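Local atomic coordinates of ABC transporter periplasmic peptide-binding protein (PDB entry 4QFL), a protein that binds dipeptides such as Ala-Phe in the periplasm, probably delivering them to an ABC transporter for uptake. Residues A[31-36]-A[264-269]. Sequence-based numbering, arbitrary orientation.
Sequences LVYCAE and VTAHPS
With CG anti to the backbone N (chi1 -177°), Tyr33 has its ring alongside Val264, whose CG1, likewise anti to N, meets ring atom CD2 of Tyr33 obliquely at 3.8 Å. Further along, Tyr33 OH lies 3.6 Å from Ala266 CB, and Leu31 CD2 touches Val264 CG2 on the same face. An alanine in place of Tyr33 would probably leave a gap beside Val264 CG1 and Ala266 CB, where the ring now packs. Parallel backbone pairing holds the strands together: Val264 N donates to Val32 O, Cys34 N to Val264 O in an almost straight bond (2.6 Å), and Ala266 N to Cys34 O (3.0 Å). Beyond the paired strands, Glu36 bends back, its carboxylate steeply inclined (76°) to the His267 imidazole; a water joins Glu36 OE2 to His267 NE2. Glu36 OE2 also forms a salt bridge with Arg383, a residue of the phenylalanine pocket, and the Glu36 side chain lies about 6 Å from the bound phenylalanine. On the face opposite Tyr33, Cys34 is disulfide-bonded to Cys262, and Thr265 packs on helix 250-258, with OG1 hydrogen-bonded to Arg253 O. Strand 31-35 pairs on its other edge with strand 241-246, while strand 264-266 is flanked by antiparallel strand 500-513.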
ATOM      1  N   LEU A  31       5.655  -6.347  23.440  1.00 21.09           N
ATOM      2  CA  LEU A  31       4.478  -6.628  22.652  1.00 22.57           C
ATOM      3  C   LEU A  31       4.908  -7.583  21.564  1.00 18.91           C
ATOM      4  O   LEU A  31       5.985  -7.438  21.015  1.00 20.11           O
ATOM      5  CB  LEU A  31       3.914  -5.338  22.055  1.00 20.76           C
ATOM      6  CG  LEU A  31       2.604  -5.446  21.266  1.00 24.10           C
ATOM      7  CD1 LEU A  31       1.932  -4.103  21.168  1.00 21.91           C
ATOM      8  CD2 LEU A  31       2.836  -6.010  19.872  1.00 20.73           C
ATOM      9  N   VAL A  32       4.075  -8.585  21.294  1.00 18.98           N
ATOM     10  CA  VAL A  32       4.288  -9.516  20.190  1.00 19.37           C
ATOM     11  C   VAL A  32       3.161  -9.399  19.151  1.00 18.62           C
ATOM     12  O   VAL A  32       1.988  -9.616  19.448  1.00 19.57           O
ATOM     13  CB  VAL A  32       4.397 -10.966  20.676  1.00 19.13           C
ATOM     14  CG1 VAL A  32       4.608 -11.898  19.495  1.00 18.97           C
ATOM     15  CG2 VAL A  32       5.536 -11.098  21.674  1.00 20.09           C
ATOM     16  N   TYR A  33       3.552  -9.033  17.935  1.00 18.52           N
ATOM     17  CA  TYR A  33       2.650  -8.759  16.829  1.00 16.99           C
ATOM     18  C   TYR A  33       2.757  -9.914  15.837  1.00 17.05           C
ATOM     19  O   TYR A  33       3.847 -10.230  15.356  1.00 18.17           O
ATOM     20  CB  TYR A  33       3.085  -7.445  16.175  1.00 16.69           C
ATOM     21  CG  TYR A  33       2.237  -6.936  15.028  1.00 20.19           C
ATOM     22  CD1 TYR A  33       2.339  -7.495  13.752  1.00 20.69           C
ATOM     23  CD2 TYR A  33       1.364  -5.867  15.205  1.00 19.06           C
ATOM     24  CE1 TYR A  33       1.577  -7.015  12.691  1.00 19.48           C
ATOM     25  CE2 TYR A  33       0.602  -5.382  14.155  1.00 18.64           C
ATOM     26  CZ  TYR A  33       0.715  -5.954  12.901  1.00 20.60           C
ATOM     27  OH  TYR A  33      -0.041  -5.474  11.851  1.00 25.43           O
ATOM     28  N   CYS A  34       1.628 -10.555  15.544  1.00 18.32           N
ATOM     29  CA  CYS A  34       1.580 -11.644  14.561  1.00 20.00           C
ATOM     30  C   CYS A  34       1.401 -11.078  13.171  1.00 19.55           C
ATOM     31  O   CYS A  34       0.311 -10.617  12.828  1.00 18.18           O
ATOM     32  CB  CYS A  34       0.422 -12.605  14.836  1.00 20.52           C
ATOM     33  SG  CYS A  34       0.885 -14.153  15.675  1.00 32.05           S
ATOM     34  N   ALA A  35       2.471 -11.144  12.382  1.00 19.24           N
ATOM     35  CA  ALA A  35       2.527 -10.553  11.043  1.00 18.92           C
ATOM     36  C   ALA A  35       2.266 -11.569   9.933  1.00 17.29           C
ATOM     37  O   ALA A  35       2.688 -12.722  10.016  1.00 18.51           O
ATOM     38  CB  ALA A  35       3.871  -9.899  10.837  1.00 19.06           C
ATOM     39  N   GLU A  36       1.584 -11.132   8.883  1.00 17.47           N
ATOM     40  CA  GLU A  36       1.171 -12.040   7.817  1.00 17.49           C
ATOM     41  C   GLU A  36       2.259 -12.344   6.770  1.00 18.55           C
ATOM     42  O   GLU A  36       2.082 -13.219   5.925  1.00 20.28           O
ATOM     43  CB  GLU A  36      -0.114 -11.529   7.143  1.00 16.15           C
ATOM     44  CG  GLU A  36       0.069 -10.370   6.145  1.00 15.99           C
ATOM     45  CD  GLU A  36       0.032  -9.003   6.793  1.00 17.64           C
ATOM     46  OE1 GLU A  36       0.138  -8.904   8.038  1.00 17.20           O
ATOM     47  OE2 GLU A  36      -0.113  -8.011   6.049  1.00 15.62           O
ATOM     48  N   VAL A 264      -1.052  -9.120  19.370  1.00 17.59           N
ATOM     49  CA  VAL A 264      -1.780  -8.483  18.287  1.00 18.64           C
ATOM     50  C   VAL A 264      -1.709  -9.348  17.036  1.00 17.29           C
ATOM     51  O   VAL A 264      -0.657  -9.891  16.705  1.00 18.96           O
ATOM     52  CB  VAL A 264      -1.220  -7.092  17.947  1.00 17.00           C
ATOM     53  CG1 VAL A 264      -2.060  -6.444  16.857  1.00 18.76           C
ATOM     54  CG2 VAL A 264      -1.171  -6.206  19.179  1.00 15.37           C
ATOM     55  N   THR A 265      -2.837  -9.460  16.346  1.00 16.76           N
ATOM     56  CA  THR A 265      -2.951 -10.286  15.155  1.00 18.42           C
ATOM     57  C   THR A 265      -3.375  -9.482  13.941  1.00 17.95           C
ATOM     58  O   THR A 265      -4.464  -8.934  13.888  1.00 16.87           O
ATOM     59  CB  THR A 265      -3.944 -11.439  15.358  1.00 19.70           C
ATOM     60  OG1 THR A 265      -3.285 -12.499  16.053  1.00 25.11           O
ATOM     61  CG2 THR A 265      -4.415 -11.966  14.027  1.00 21.03           C
ATOM     62  N   ALA A 266      -2.481  -9.419  12.968  1.00 19.18           N
ATOM     63  CA  ALA A 266      -2.749  -8.739  11.716  1.00 19.70           C
ATOM     64  C   ALA A 266      -3.783  -9.505  10.920  1.00 17.20           C
ATOM     65  O   ALA A 266      -3.779 -10.737  10.896  1.00 19.70           O
ATOM     66  CB  ALA A 266      -1.460  -8.611  10.907  1.00 18.68           C
ATOM     67  N   HIS A 267      -4.671  -8.758  10.279  1.00 16.74           N
ATOM     68  CA  HIS A 267      -5.651  -9.320   9.359  1.00 18.78           C
ATOM     69  C   HIS A 267      -6.236 -10.637   9.857  1.00 19.06           C
ATOM     70  O   HIS A 267      -5.947 -11.689   9.288  1.00 18.58           O
ATOM     71  CB  HIS A 267      -5.019  -9.525   7.978  1.00 18.65           C
ATOM     72  CG  HIS A 267      -4.391  -8.289   7.411  1.00 18.64           C
ATOM     73  ND1 HIS A 267      -5.109  -7.351   6.708  1.00 18.42           N
ATOM     74  CD2 HIS A 267      -3.113  -7.840   7.446  1.00 17.50           C
ATOM     75  CE1 HIS A 267      -4.303  -6.372   6.332  1.00 19.84           C
ATOM     76  NE2 HIS A 267      -3.085  -6.650   6.758  1.00 21.81           N
ATOM     77  N   PRO A 268      -7.058 -10.585  10.923  1.00 20.47           N
ATOM     78  CA  PRO A 268      -7.702 -11.796  11.444  1.00 18.99           C
ATOM     79  C   PRO A 268      -8.602 -12.461  10.403  1.00 19.66           C
ATOM     80  O   PRO A 268      -9.312 -11.786   9.662  1.00 19.31           O
ATOM     81  CB  PRO A 268      -8.528 -11.278  12.623  1.00 18.67           C
ATOM     82  CG  PRO A 268      -8.693  -9.829  12.376  1.00 15.89           C
ATOM     83  CD  PRO A 268      -7.435  -9.396  11.703  1.00 17.83           C
ATOM     84  N   SER A 269      -8.561 -13.786  10.346  0.76 19.86           N
ATOM     85  CA  SER A 269      -9.368 -14.533   9.386  0.76 20.90           C
ATOM     86  C   SER A 269     -10.869 -14.415   9.669  0.76 20.46           C
ATOM     87  O   SER A 269     -11.333 -14.703  10.772  0.76 20.36           O
ATOM     88  CB  SER A 269      -8.952 -16.005   9.370  0.76 20.43           C
ATOM     89  OG  SER A 269      -7.595 -16.152   8.990  0.76 21.09           O
TER
HETATM   90  O   HOH W   1      -0.725  -5.172   5.600  1.00 19.20           O